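Local coordinates for thiamine-binding periplasmic protein (Escherichia coli, PDB 2QRY) that binds thiamine, thiamine phosphate and thiamine diphosphate in the periplasm as the solute-binding component of the ThiBPQ ABC importer, at residues A277-N282 / A288-P293; G281-P286 / A294-L299. All coordinates share one frame; numbering follows the deposited sequence.

Contact 1 (A277-N282 / A288-P293). With TPS (thiamin phosphate), chain E.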
ATOM      1  N   ALA A 277      -9.833 -11.187   7.278  1.00 30.66           N
ATOM      2  CA  ALA A 277     -10.586 -10.242   6.456  1.00 29.32           C
ATOM      3  C   ALA A 277      -9.701  -9.513   5.452  1.00 28.50           C
ATOM      4  O   ALA A 277     -10.199  -8.793   4.587  1.00 28.06           O
ATOM      5  CB  ALA A 277     -11.315  -9.238   7.342  1.00 28.28           C
ATOM      6  N   ILE A 278      -8.389  -9.708   5.560  1.00 27.78           N
ATOM      7  CA  ILE A 278      -7.453  -9.058   4.653  1.00 26.80           C
ATOM      8  C   ILE A 278      -7.519  -9.574   3.216  1.00 27.39           C
ATOM      9  O   ILE A 278      -7.627  -8.783   2.278  1.00 26.83           O
ATOM     10  CB  ILE A 278      -5.992  -9.183   5.156  1.00 26.65           C
ATOM     11  CG1 ILE A 278      -5.735  -8.168   6.277  1.00 28.09           C
ATOM     12  CG2 ILE A 278      -5.013  -8.937   4.007  1.00 27.03           C
ATOM     13  CD1 ILE A 278      -5.889  -6.714   5.839  1.00 23.15           C
ATOM     14  N   PRO A 279      -7.460 -10.905   3.022  1.00 26.80           N
ATOM     15  CA  PRO A 279      -7.512 -11.447   1.664  1.00 25.81           C
ATOM     16  C   PRO A 279      -8.609 -10.867   0.778  1.00 25.11           C
ATOM     17  O   PRO A 279      -8.322 -10.347  -0.294  1.00 24.15           O
ATOM     18  CB  PRO A 279      -7.684 -12.944   1.901  1.00 26.27           C
ATOM     19  CG  PRO A 279      -6.906 -13.164   3.149  1.00 26.01           C
ATOM     20  CD  PRO A 279      -7.368 -12.000   4.005  1.00 27.16           C
ATOM     21  N   THR A 280      -9.861 -10.948   1.223  1.00 25.04           N
ATOM     22  CA  THR A 280     -10.970 -10.447   0.417  1.00 24.96           C
ATOM     23  C   THR A 280     -11.392  -9.020   0.754  1.00 25.65           C
ATOM     24  O   THR A 280     -12.296  -8.473   0.127  1.00 25.95           O
ATOM     25  CB  THR A 280     -12.200 -11.375   0.529  1.00 26.88           C
ATOM     26  OG1 THR A 280     -12.693 -11.369   1.874  1.00 23.89           O
ATOM     27  CG2 THR A 280     -11.819 -12.810   0.138  1.00 25.78           C
ATOM     28  N   GLY A 281     -10.731  -8.415   1.736  1.00 25.44           N
ATOM     29  CA  GLY A 281     -11.059  -7.051   2.106  1.00 22.64           C
ATOM     30  C   GLY A 281     -10.103  -6.044   1.495  1.00 21.25           C
ATOM     31  O   GLY A 281     -10.532  -5.080   0.860  1.00 19.61           O
ATOM     32  N   ASN A 282      -8.805  -6.276   1.682  1.00 20.95           N
ATOM     33  CA  ASN A 282      -7.767  -5.385   1.169  1.00 19.00           C
ATOM     34  C   ASN A 282      -7.077  -5.952  -0.069  1.00 19.57           C
ATOM     35  O   ASN A 282      -6.306  -5.251  -0.722  1.00 18.87           O
ATOM     36  CB  ASN A 282      -6.710  -5.132   2.247  1.00 18.05           C
ATOM     37  CG  ASN A 282      -6.280  -3.663   2.328  1.00 19.78           C
ATOM     38  OD1 ASN A 282      -5.152  -3.349   2.728  1.00 18.17           O
ATOM     39  ND2 ASN A 282      -7.186  -2.763   1.971  1.00 16.69           N
ATOM     40  N   ALA A 288      -0.406 -13.226   8.841  1.00 37.80           N
ATOM     41  CA  ALA A 288      -0.551 -14.442   9.639  1.00 40.84           C
ATOM     42  C   ALA A 288      -0.917 -15.558   8.667  1.00 43.37           C
ATOM     43  O   ALA A 288      -1.555 -15.306   7.644  1.00 44.10           O
ATOM     44  CB  ALA A 288      -1.650 -14.274  10.674  1.00 40.69           C
ATOM     45  N   ASN A 289      -0.512 -16.784   8.984  1.00 45.70           N
ATOM     46  CA  ASN A 289      -0.787 -17.933   8.128  1.00 47.49           C
ATOM     47  C   ASN A 289      -2.264 -18.314   8.067  1.00 49.00           C
ATOM     48  O   ASN A 289      -2.648 -19.409   8.478  1.00 50.87           O
ATOM     49  CB  ASN A 289       0.042 -19.138   8.588  1.00 47.29           C
ATOM     50  N   VAL A 290      -3.091 -17.406   7.558  1.00 50.42           N
ATOM     51  CA  VAL A 290      -4.520 -17.666   7.418  1.00 51.09           C
ATOM     52  C   VAL A 290      -4.711 -18.328   6.053  1.00 51.67           C
ATOM     53  O   VAL A 290      -3.764 -18.418   5.270  1.00 52.60           O
ATOM     54  CB  VAL A 290      -5.339 -16.353   7.493  1.00 51.62           C
ATOM     55  CG1 VAL A 290      -4.825 -15.362   6.478  1.00 51.62           C
ATOM     56  CG2 VAL A 290      -6.811 -16.634   7.245  1.00 51.64           C
ATOM     57  N   THR A 291      -5.917 -18.799   5.762  1.00 51.09           N
ATOM     58  CA  THR A 291      -6.158 -19.456   4.485  1.00 51.47           C
ATOM     59  C   THR A 291      -6.525 -18.461   3.392  1.00 50.66           C
ATOM     60  O   THR A 291      -7.468 -17.682   3.538  1.00 51.03           O
ATOM     61  CB  THR A 291      -7.279 -20.515   4.600  1.00 52.81           C
ATOM     62  OG1 THR A 291      -8.532 -19.868   4.864  1.00 54.34           O
ATOM     63  CG2 THR A 291      -6.970 -21.493   5.732  1.00 53.33           C
ATOM     64  N   LEU A 292      -5.767 -18.485   2.300  1.00 48.92           N
ATOM     65  CA  LEU A 292      -6.030 -17.593   1.184  1.00 46.79           C
ATOM     66  C   LEU A 292      -7.239 -18.105   0.416  1.00 46.34           C
ATOM     67  O   LEU A 292      -7.419 -19.312   0.249  1.00 46.96           O
ATOM     68  CB  LEU A 292      -4.820 -17.523   0.252  1.00 45.18           C
ATOM     69  CG  LEU A 292      -3.494 -17.073   0.867  1.00 43.82           C
ATOM     70  CD1 LEU A 292      -2.473 -16.866  -0.242  1.00 42.24           C
ATOM     71  CD2 LEU A 292      -3.692 -15.794   1.643  1.00 43.60           C
ATOM     72  N   PRO A 293      -8.093 -17.190  -0.057  1.00 46.05           N
ATOM     73  CA  PRO A 293      -9.293 -17.557  -0.813  1.00 45.28           C
ATOM     74  C   PRO A 293      -8.925 -18.287  -2.088  1.00 44.51           C
ATOM     75  O   PRO A 293      -7.898 -17.993  -2.703  1.00 43.19           O
ATOM     76  CB  PRO A 293      -9.938 -16.204  -1.120  1.00 46.27           C
ATOM     77  CG  PRO A 293      -9.464 -15.328  -0.001  1.00 46.24           C
ATOM     78  CD  PRO A 293      -8.020 -15.732   0.126  1.00 46.55           C
TER
HETATM   79  CM2 TPS E 400      -8.743  -4.331  -6.500  1.00 16.66           C
HETATM   80  N3  TPS E 400      -4.733  -1.543  -2.101  1.00 21.75           N
HETATM   81  C2  TPS E 400      -5.326  -0.690  -2.913  1.00 22.35           C
HETATM   82  S1  TPS E 400      -4.685   0.844  -2.457  1.00 22.37           S
HETATM   83  C5  TPS E 400      -3.613   0.281  -1.166  1.00 21.14           C
HETATM   84  C4  TPS E 400      -3.842  -1.078  -1.181  1.00 21.84           C
HETATM   85  CM4 TPS E 400      -3.112  -2.000  -0.210  1.00 22.85           C
HETATM   86  C6  TPS E 400      -2.732   1.180  -0.356  1.00 23.99           C
HETATM   87  C7  TPS E 400      -3.151   2.551  -0.888  1.00 25.37           C
HETATM   88  O7  TPS E 400      -2.429   3.641  -0.328  1.00 31.10           O
HETATM   89  N1A TPS E 400      -6.483  -4.141  -5.547  1.00 18.69           N
HETATM   90  C2A TPS E 400      -7.798  -3.988  -5.372  1.00 18.59           C
HETATM   91  N3A TPS E 400      -8.288  -3.535  -4.219  1.00 15.76           N
HETATM   92  C4A TPS E 400      -7.478  -3.215  -3.188  1.00 17.52           C
HETATM   93  N4A TPS E 400      -8.015  -2.743  -2.004  1.00 17.56           N
HETATM   94  C5A TPS E 400      -6.063  -3.365  -3.338  1.00 19.40           C
HETATM   95  C6A TPS E 400      -5.605  -3.847  -4.576  1.00 19.13           C
HETATM   96  C7A TPS E 400      -5.051  -3.021  -2.219  1.00 19.07           C
HETATM   97  P1  TPS E 400      -3.026   4.980  -1.010  1.00 24.68           P
HETATM   98  O1  TPS E 400      -2.942   4.854  -2.557  1.00 27.25           O
HETATM   99  O2  TPS E 400      -2.279   6.274  -0.488  1.00 31.77           O
HETATM  100  O3  TPS E 400      -4.515   5.097  -0.619  1.00 24.66           O
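Pro279 and Pro293 press their rings together where a single short helical turn meets the loop that returns to it. The protein has the two-lobed fold of periplasmic solute-binding proteins. Helix 278-281 leads into the thiamin phosphate pocket, and residues 288-293 pass along its outer side as an irregular chain.

The two proline rings cross at about a right angle. Pro279 CB is the bump on the helix side. It faces the CD and CG corner of the Pro293 ring and lies 3.3 Å from Pro293 CD, which is tight for two carbons. Thr280 sets a second bump beside it, with its methyl CG2 3.5 Å from Pro293 CG. Pro293 CG therefore fits into the notch between Pro279 CB and Thr280 CG2. With Thr280 chi1 at 65°, CG2 stands anti to the carbonyl carbon, beside the backbone N, and this carries the methyl to Pro293 CG.

The far end of the Pro279 ring has looser neighbours. Its CG approaches Leu292 CD2 at 4.4 Å and Val290 CG1 at 4.5 Å. The contact across the two segments is apolar throughout. Leu227 of helix 221-229 touches both Thr280 and Pro293.

The helical turn itself is held by Ile278 O, which accepts from Gly281 N and, at 2.8 Å, from Asn282 N. Past the turn the chain reaches the ligand. There Asn282 O lies 3.0 Å from C7A, the carbon that bridges the two rings of thiamin phosphate.

Contact 2 (G281-P286 / A294-L299). With TPS (thiamin phosphate), chain E.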
ATOM      1  N   GLY A 281     -10.731  -8.415   1.736  1.00 25.44           N
ATOM      2  CA  GLY A 281     -11.059  -7.051   2.106  1.00 22.64           C
ATOM      3  C   GLY A 281     -10.103  -6.044   1.495  1.00 21.25           C
ATOM      4  O   GLY A 281     -10.532  -5.080   0.860  1.00 19.61           O
ATOM      5  N   ASN A 282      -8.805  -6.276   1.682  1.00 20.95           N
ATOM      6  CA  ASN A 282      -7.767  -5.385   1.169  1.00 19.00           C
ATOM      7  C   ASN A 282      -7.077  -5.952  -0.069  1.00 19.57           C
ATOM      8  O   ASN A 282      -6.306  -5.251  -0.722  1.00 18.87           O
ATOM      9  CB  ASN A 282      -6.710  -5.132   2.247  1.00 18.05           C
ATOM     10  CG  ASN A 282      -6.280  -3.663   2.328  1.00 19.78           C
ATOM     11  OD1 ASN A 282      -5.152  -3.349   2.728  1.00 18.17           O
ATOM     12  ND2 ASN A 282      -7.186  -2.763   1.971  1.00 16.69           N
ATOM     13  N   TRP A 283      -7.340  -7.217  -0.386  1.00 18.64           N
ATOM     14  CA  TRP A 283      -6.722  -7.852  -1.543  1.00 19.46           C
ATOM     15  C   TRP A 283      -5.198  -7.730  -1.482  1.00 19.42           C
ATOM     16  O   TRP A 283      -4.551  -7.133  -2.340  1.00 19.56           O
ATOM     17  CB  TRP A 283      -7.288  -7.236  -2.825  1.00 19.96           C
ATOM     18  CG  TRP A 283      -8.771  -7.399  -2.868  1.00 22.26           C
ATOM     19  CD1 TRP A 283      -9.714  -6.461  -2.546  1.00 21.88           C
ATOM     20  CD2 TRP A 283      -9.485  -8.614  -3.121  1.00 21.39           C
ATOM     21  NE1 TRP A 283     -10.967  -7.020  -2.574  1.00 20.68           N
ATOM     22  CE2 TRP A 283     -10.857  -8.340  -2.924  1.00 22.15           C
ATOM     23  CE3 TRP A 283      -9.097  -9.911  -3.487  1.00 21.89           C
ATOM     24  CZ2 TRP A 283     -11.846  -9.319  -3.083  1.00 21.77           C
ATOM     25  CZ3 TRP A 283     -10.078 -10.884  -3.646  1.00 21.75           C
ATOM     26  CH2 TRP A 283     -11.439 -10.580  -3.443  1.00 21.58           C
HETATM   27  N   MSE A 284      -4.648  -8.314  -0.430  1.00 22.12           N
HETATM   28  CA  MSE A 284      -3.218  -8.321  -0.162  1.00 23.03           C
HETATM   29  C   MSE A 284      -2.935  -9.640   0.554  1.00 23.85           C
HETATM   30  O   MSE A 284      -3.867 -10.315   0.996  1.00 23.48           O
HETATM   31  CB  MSE A 284      -2.862  -7.153   0.769  1.00 25.88           C
HETATM   32  CG  MSE A 284      -3.042  -5.768   0.172  1.00 25.09           C
HETATM   33 SE   MSE A 284      -1.700  -5.370  -1.166  1.00 32.71          SE
HETATM   34  CE  MSE A 284      -0.267  -4.782   0.017  1.00 24.67           C
ATOM     35  N   TYR A 285      -1.664 -10.009   0.676  1.00 24.63           N
ATOM     36  CA  TYR A 285      -1.309 -11.247   1.369  1.00 26.29           C
ATOM     37  C   TYR A 285      -1.265 -10.981   2.874  1.00 28.02           C
ATOM     38  O   TYR A 285      -0.642 -10.019   3.325  1.00 28.74           O
ATOM     39  CB  TYR A 285       0.053 -11.764   0.892  1.00 23.76           C
ATOM     40  CG  TYR A 285       0.059 -12.204  -0.552  1.00 22.28           C
ATOM     41  CD1 TYR A 285      -0.602 -13.365  -0.952  1.00 21.35           C
ATOM     42  CD2 TYR A 285       0.709 -11.448  -1.526  1.00 23.11           C
ATOM     43  CE1 TYR A 285      -0.618 -13.763  -2.287  1.00 19.62           C
ATOM     44  CE2 TYR A 285       0.701 -11.836  -2.865  1.00 22.07           C
ATOM     45  CZ  TYR A 285       0.034 -12.994  -3.236  1.00 20.38           C
ATOM     46  OH  TYR A 285       0.014 -13.369  -4.556  1.00 20.69           O
ATOM     47  N   PRO A 286      -1.935 -11.830   3.669  1.00 29.71           N
ATOM     48  CA  PRO A 286      -1.973 -11.687   5.126  1.00 29.91           C
ATOM     49  C   PRO A 286      -0.601 -11.851   5.761  1.00 30.39           C
ATOM     50  O   PRO A 286       0.318 -12.426   5.167  1.00 29.98           O
ATOM     51  CB  PRO A 286      -2.932 -12.792   5.561  1.00 30.25           C
ATOM     52  CG  PRO A 286      -3.798 -12.988   4.370  1.00 30.35           C
ATOM     53  CD  PRO A 286      -2.809 -12.933   3.240  1.00 30.06           C
ATOM     54  N   ALA A 294      -9.751 -19.248  -2.484  1.00 44.12           N
ATOM     55  CA  ALA A 294      -9.494 -19.958  -3.726  1.00 42.86           C
ATOM     56  C   ALA A 294      -9.547 -18.834  -4.751  1.00 42.30           C
ATOM     57  O   ALA A 294     -10.425 -17.972  -4.679  1.00 44.39           O
ATOM     58  CB  ALA A 294     -10.592 -20.978  -3.991  1.00 42.89           C
ATOM     59  N   GLY A 295      -8.608 -18.822  -5.688  1.00 40.13           N
ATOM     60  CA  GLY A 295      -8.589 -17.766  -6.682  1.00 36.83           C
ATOM     61  C   GLY A 295      -7.254 -17.057  -6.654  1.00 35.23           C
ATOM     62  O   GLY A 295      -6.744 -16.629  -7.690  1.00 34.41           O
ATOM     63  N   PHE A 296      -6.686 -16.927  -5.457  1.00 33.16           N
ATOM     64  CA  PHE A 296      -5.390 -16.286  -5.305  1.00 33.04           C
ATOM     65  C   PHE A 296      -4.315 -17.101  -6.022  1.00 32.58           C
ATOM     66  O   PHE A 296      -3.296 -16.554  -6.443  1.00 31.39           O
ATOM     67  CB  PHE A 296      -5.021 -16.150  -3.822  1.00 33.45           C
ATOM     68  CG  PHE A 296      -5.325 -14.796  -3.233  1.00 33.36           C
ATOM     69  CD1 PHE A 296      -6.598 -14.236  -3.340  1.00 33.39           C
ATOM     70  CD2 PHE A 296      -4.342 -14.088  -2.549  1.00 32.72           C
ATOM     71  CE1 PHE A 296      -6.883 -12.990  -2.770  1.00 30.45           C
ATOM     72  CE2 PHE A 296      -4.619 -12.847  -1.978  1.00 31.25           C
ATOM     73  CZ  PHE A 296      -5.893 -12.300  -2.090  1.00 31.15           C
ATOM     74  N   GLU A 297      -4.548 -18.404  -6.170  1.00 31.70           N
ATOM     75  CA  GLU A 297      -3.567 -19.265  -6.827  1.00 32.66           C
ATOM     76  C   GLU A 297      -3.435 -18.951  -8.318  1.00 31.27           C
ATOM     77  O   GLU A 297      -2.507 -19.417  -8.978  1.00 30.49           O
ATOM     78  CB  GLU A 297      -3.920 -20.748  -6.624  1.00 35.56           C
ATOM     79  CG  GLU A 297      -5.011 -21.268  -7.540  1.00 39.10           C
ATOM     80  CD  GLU A 297      -6.338 -20.567  -7.333  1.00 42.93           C
ATOM     81  OE1 GLU A 297      -7.175 -20.610  -8.261  1.00 44.95           O
ATOM     82  OE2 GLU A 297      -6.546 -19.984  -6.244  1.00 44.42           O
ATOM     83  N   LYS A 298      -4.359 -18.155  -8.848  1.00 30.42           N
ATOM     84  CA  LYS A 298      -4.311 -17.776 -10.257  1.00 29.27           C
ATOM     85  C   LYS A 298      -3.337 -16.613 -10.424  1.00 29.03           C
ATOM     86  O   LYS A 298      -2.957 -16.257 -11.541  1.00 29.52           O
ATOM     87  CB  LYS A 298      -5.692 -17.332 -10.756  1.00 29.04           C
ATOM     88  CG  LYS A 298      -6.782 -18.395 -10.736  1.00 27.56           C
ATOM     89  CD  LYS A 298      -8.116 -17.799 -11.183  1.00 27.43           C
ATOM     90  CE  LYS A 298      -8.541 -18.274 -12.566  1.00 28.80           C
ATOM     91  NZ  LYS A 298      -7.552 -18.005 -13.640  1.00 30.04           N
ATOM     92  N   LEU A 299      -2.940 -16.021  -9.303  1.00 28.65           N
ATOM     93  CA  LEU A 299      -2.033 -14.879  -9.312  1.00 28.18           C
ATOM     94  C   LEU A 299      -0.583 -15.279  -9.513  1.00 29.24           C
ATOM     95  O   LEU A 299      -0.206 -16.425  -9.276  1.00 29.42           O
ATOM     96  CB  LEU A 299      -2.154 -14.117  -7.999  1.00 25.39           C
ATOM     97  CG  LEU A 299      -3.553 -13.616  -7.663  1.00 25.55           C
ATOM     98  CD1 LEU A 299      -3.552 -13.042  -6.246  1.00 23.44           C
ATOM     99  CD2 LEU A 299      -3.977 -12.573  -8.696  1.00 22.19           C
TER
HETATM  100  CM2 TPS E 400      -8.743  -4.331  -6.500  1.00 16.66           C
HETATM  101  N3  TPS E 400      -4.733  -1.543  -2.101  1.00 21.75           N
HETATM  102  C2  TPS E 400      -5.326  -0.690  -2.913  1.00 22.35           C
HETATM  103  S1  TPS E 400      -4.685   0.844  -2.457  1.00 22.37           S
HETATM  104  C5  TPS E 400      -3.613   0.281  -1.166  1.00 21.14           C
HETATM  105  C4  TPS E 400      -3.842  -1.078  -1.181  1.00 21.84           C
HETATM  106  CM4 TPS E 400      -3.112  -2.000  -0.210  1.00 22.85           C
HETATM  107  C6  TPS E 400      -2.732   1.180  -0.356  1.00 23.99           C
HETATM  108  C7  TPS E 400      -3.151   2.551  -0.888  1.00 25.37           C
HETATM  109  O7  TPS E 400      -2.429   3.641  -0.328  1.00 31.10           O
HETATM  110  N1A TPS E 400      -6.483  -4.141  -5.547  1.00 18.69           N
HETATM  111  C2A TPS E 400      -7.798  -3.988  -5.372  1.00 18.59           C
HETATM  112  N3A TPS E 400      -8.288  -3.535  -4.219  1.00 15.76           N
HETATM  113  C4A TPS E 400      -7.478  -3.215  -3.188  1.00 17.52           C
HETATM  114  N4A TPS E 400      -8.015  -2.743  -2.004  1.00 17.56           N
HETATM  115  C5A TPS E 400      -6.063  -3.365  -3.338  1.00 19.40           C
HETATM  116  C6A TPS E 400      -5.605  -3.847  -4.576  1.00 19.13           C
HETATM  117  C7A TPS E 400      -5.051  -3.021  -2.219  1.00 19.07           C
HETATM  118  P1  TPS E 400      -3.026   4.980  -1.010  1.00 24.68           P
HETATM  119  O1  TPS E 400      -2.942   4.854  -2.557  1.00 27.25           O
HETATM  120  O2  TPS E 400      -2.279   6.274  -0.488  1.00 31.77           O
HETATM  121  O3  TPS E 400      -4.515   5.097  -0.619  1.00 24.66           O
HETATM  122  O   HOH W   1      -1.062 -15.976  -4.736  1.00 39.53           O
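The Phe296 ring sits between Trp283 and Tyr285 and meets each in its own way. It turns its edge toward the face of Tyr285 in an offset edge-to-face pair, with centroids 5.8 Å apart and planes at 82°. The closest atoms are Phe296 CD2 and Tyr285 CE1, at 3.7 Å. Across the ring from CD2, Phe296 CE1 lies 3.9 Å from Trp283 CE3, and these two side chains cross at a slant. Phe296 chi1 is -98°, off the staggered values, and this rotation places the ring between its two aromatic neighbours. Leu299 CD1 rests over one face of Phe296, offset toward the rim.

Residues 282-284 line part of the thiamin phosphate pocket of this solute-binding protein fold. With Trp283 chi1 at -58°, CG stands anti to the carbonyl carbon. The indole then reaches Phe296 with its six-membered ring, while CD1 comes 3.7 Å from N3A of the thiamin phosphate pyrimidine. Met284, a selenomethionine, is bent at chi2 and chi3, and its SE lies 3.8 Å from the ligand methyl CM4. Tyr285 OH lies in a hydrogen bond with a water, and that water donates to Phe296 O at 2.9 Å.

How the contacts relate
Going from N to C, helix 278-281 is the first of these elements, and the chain runs on through Asn282 to strand 285-286. That strand pairs antiparallel with strand 121-133. The chain then turns back. Contact 1 closes the first loop, from Pro279 and Thr280 to residues 290-293. Contact 2 runs from Trp283, Met284 and Tyr285 to Phe296 and Leu299. The two loops overlap in sequence, and neither nests inside the other. Gly281 and Asn282 are common to both first segments. The contact centres lie about 7 Å apart, and Pro286 joins them: its CG is 3.3 Å from Pro279 CG. Together they tie the returning loop to helix 278-281 and strand 285-286. Both contacts include residues that touch thiamin phosphate.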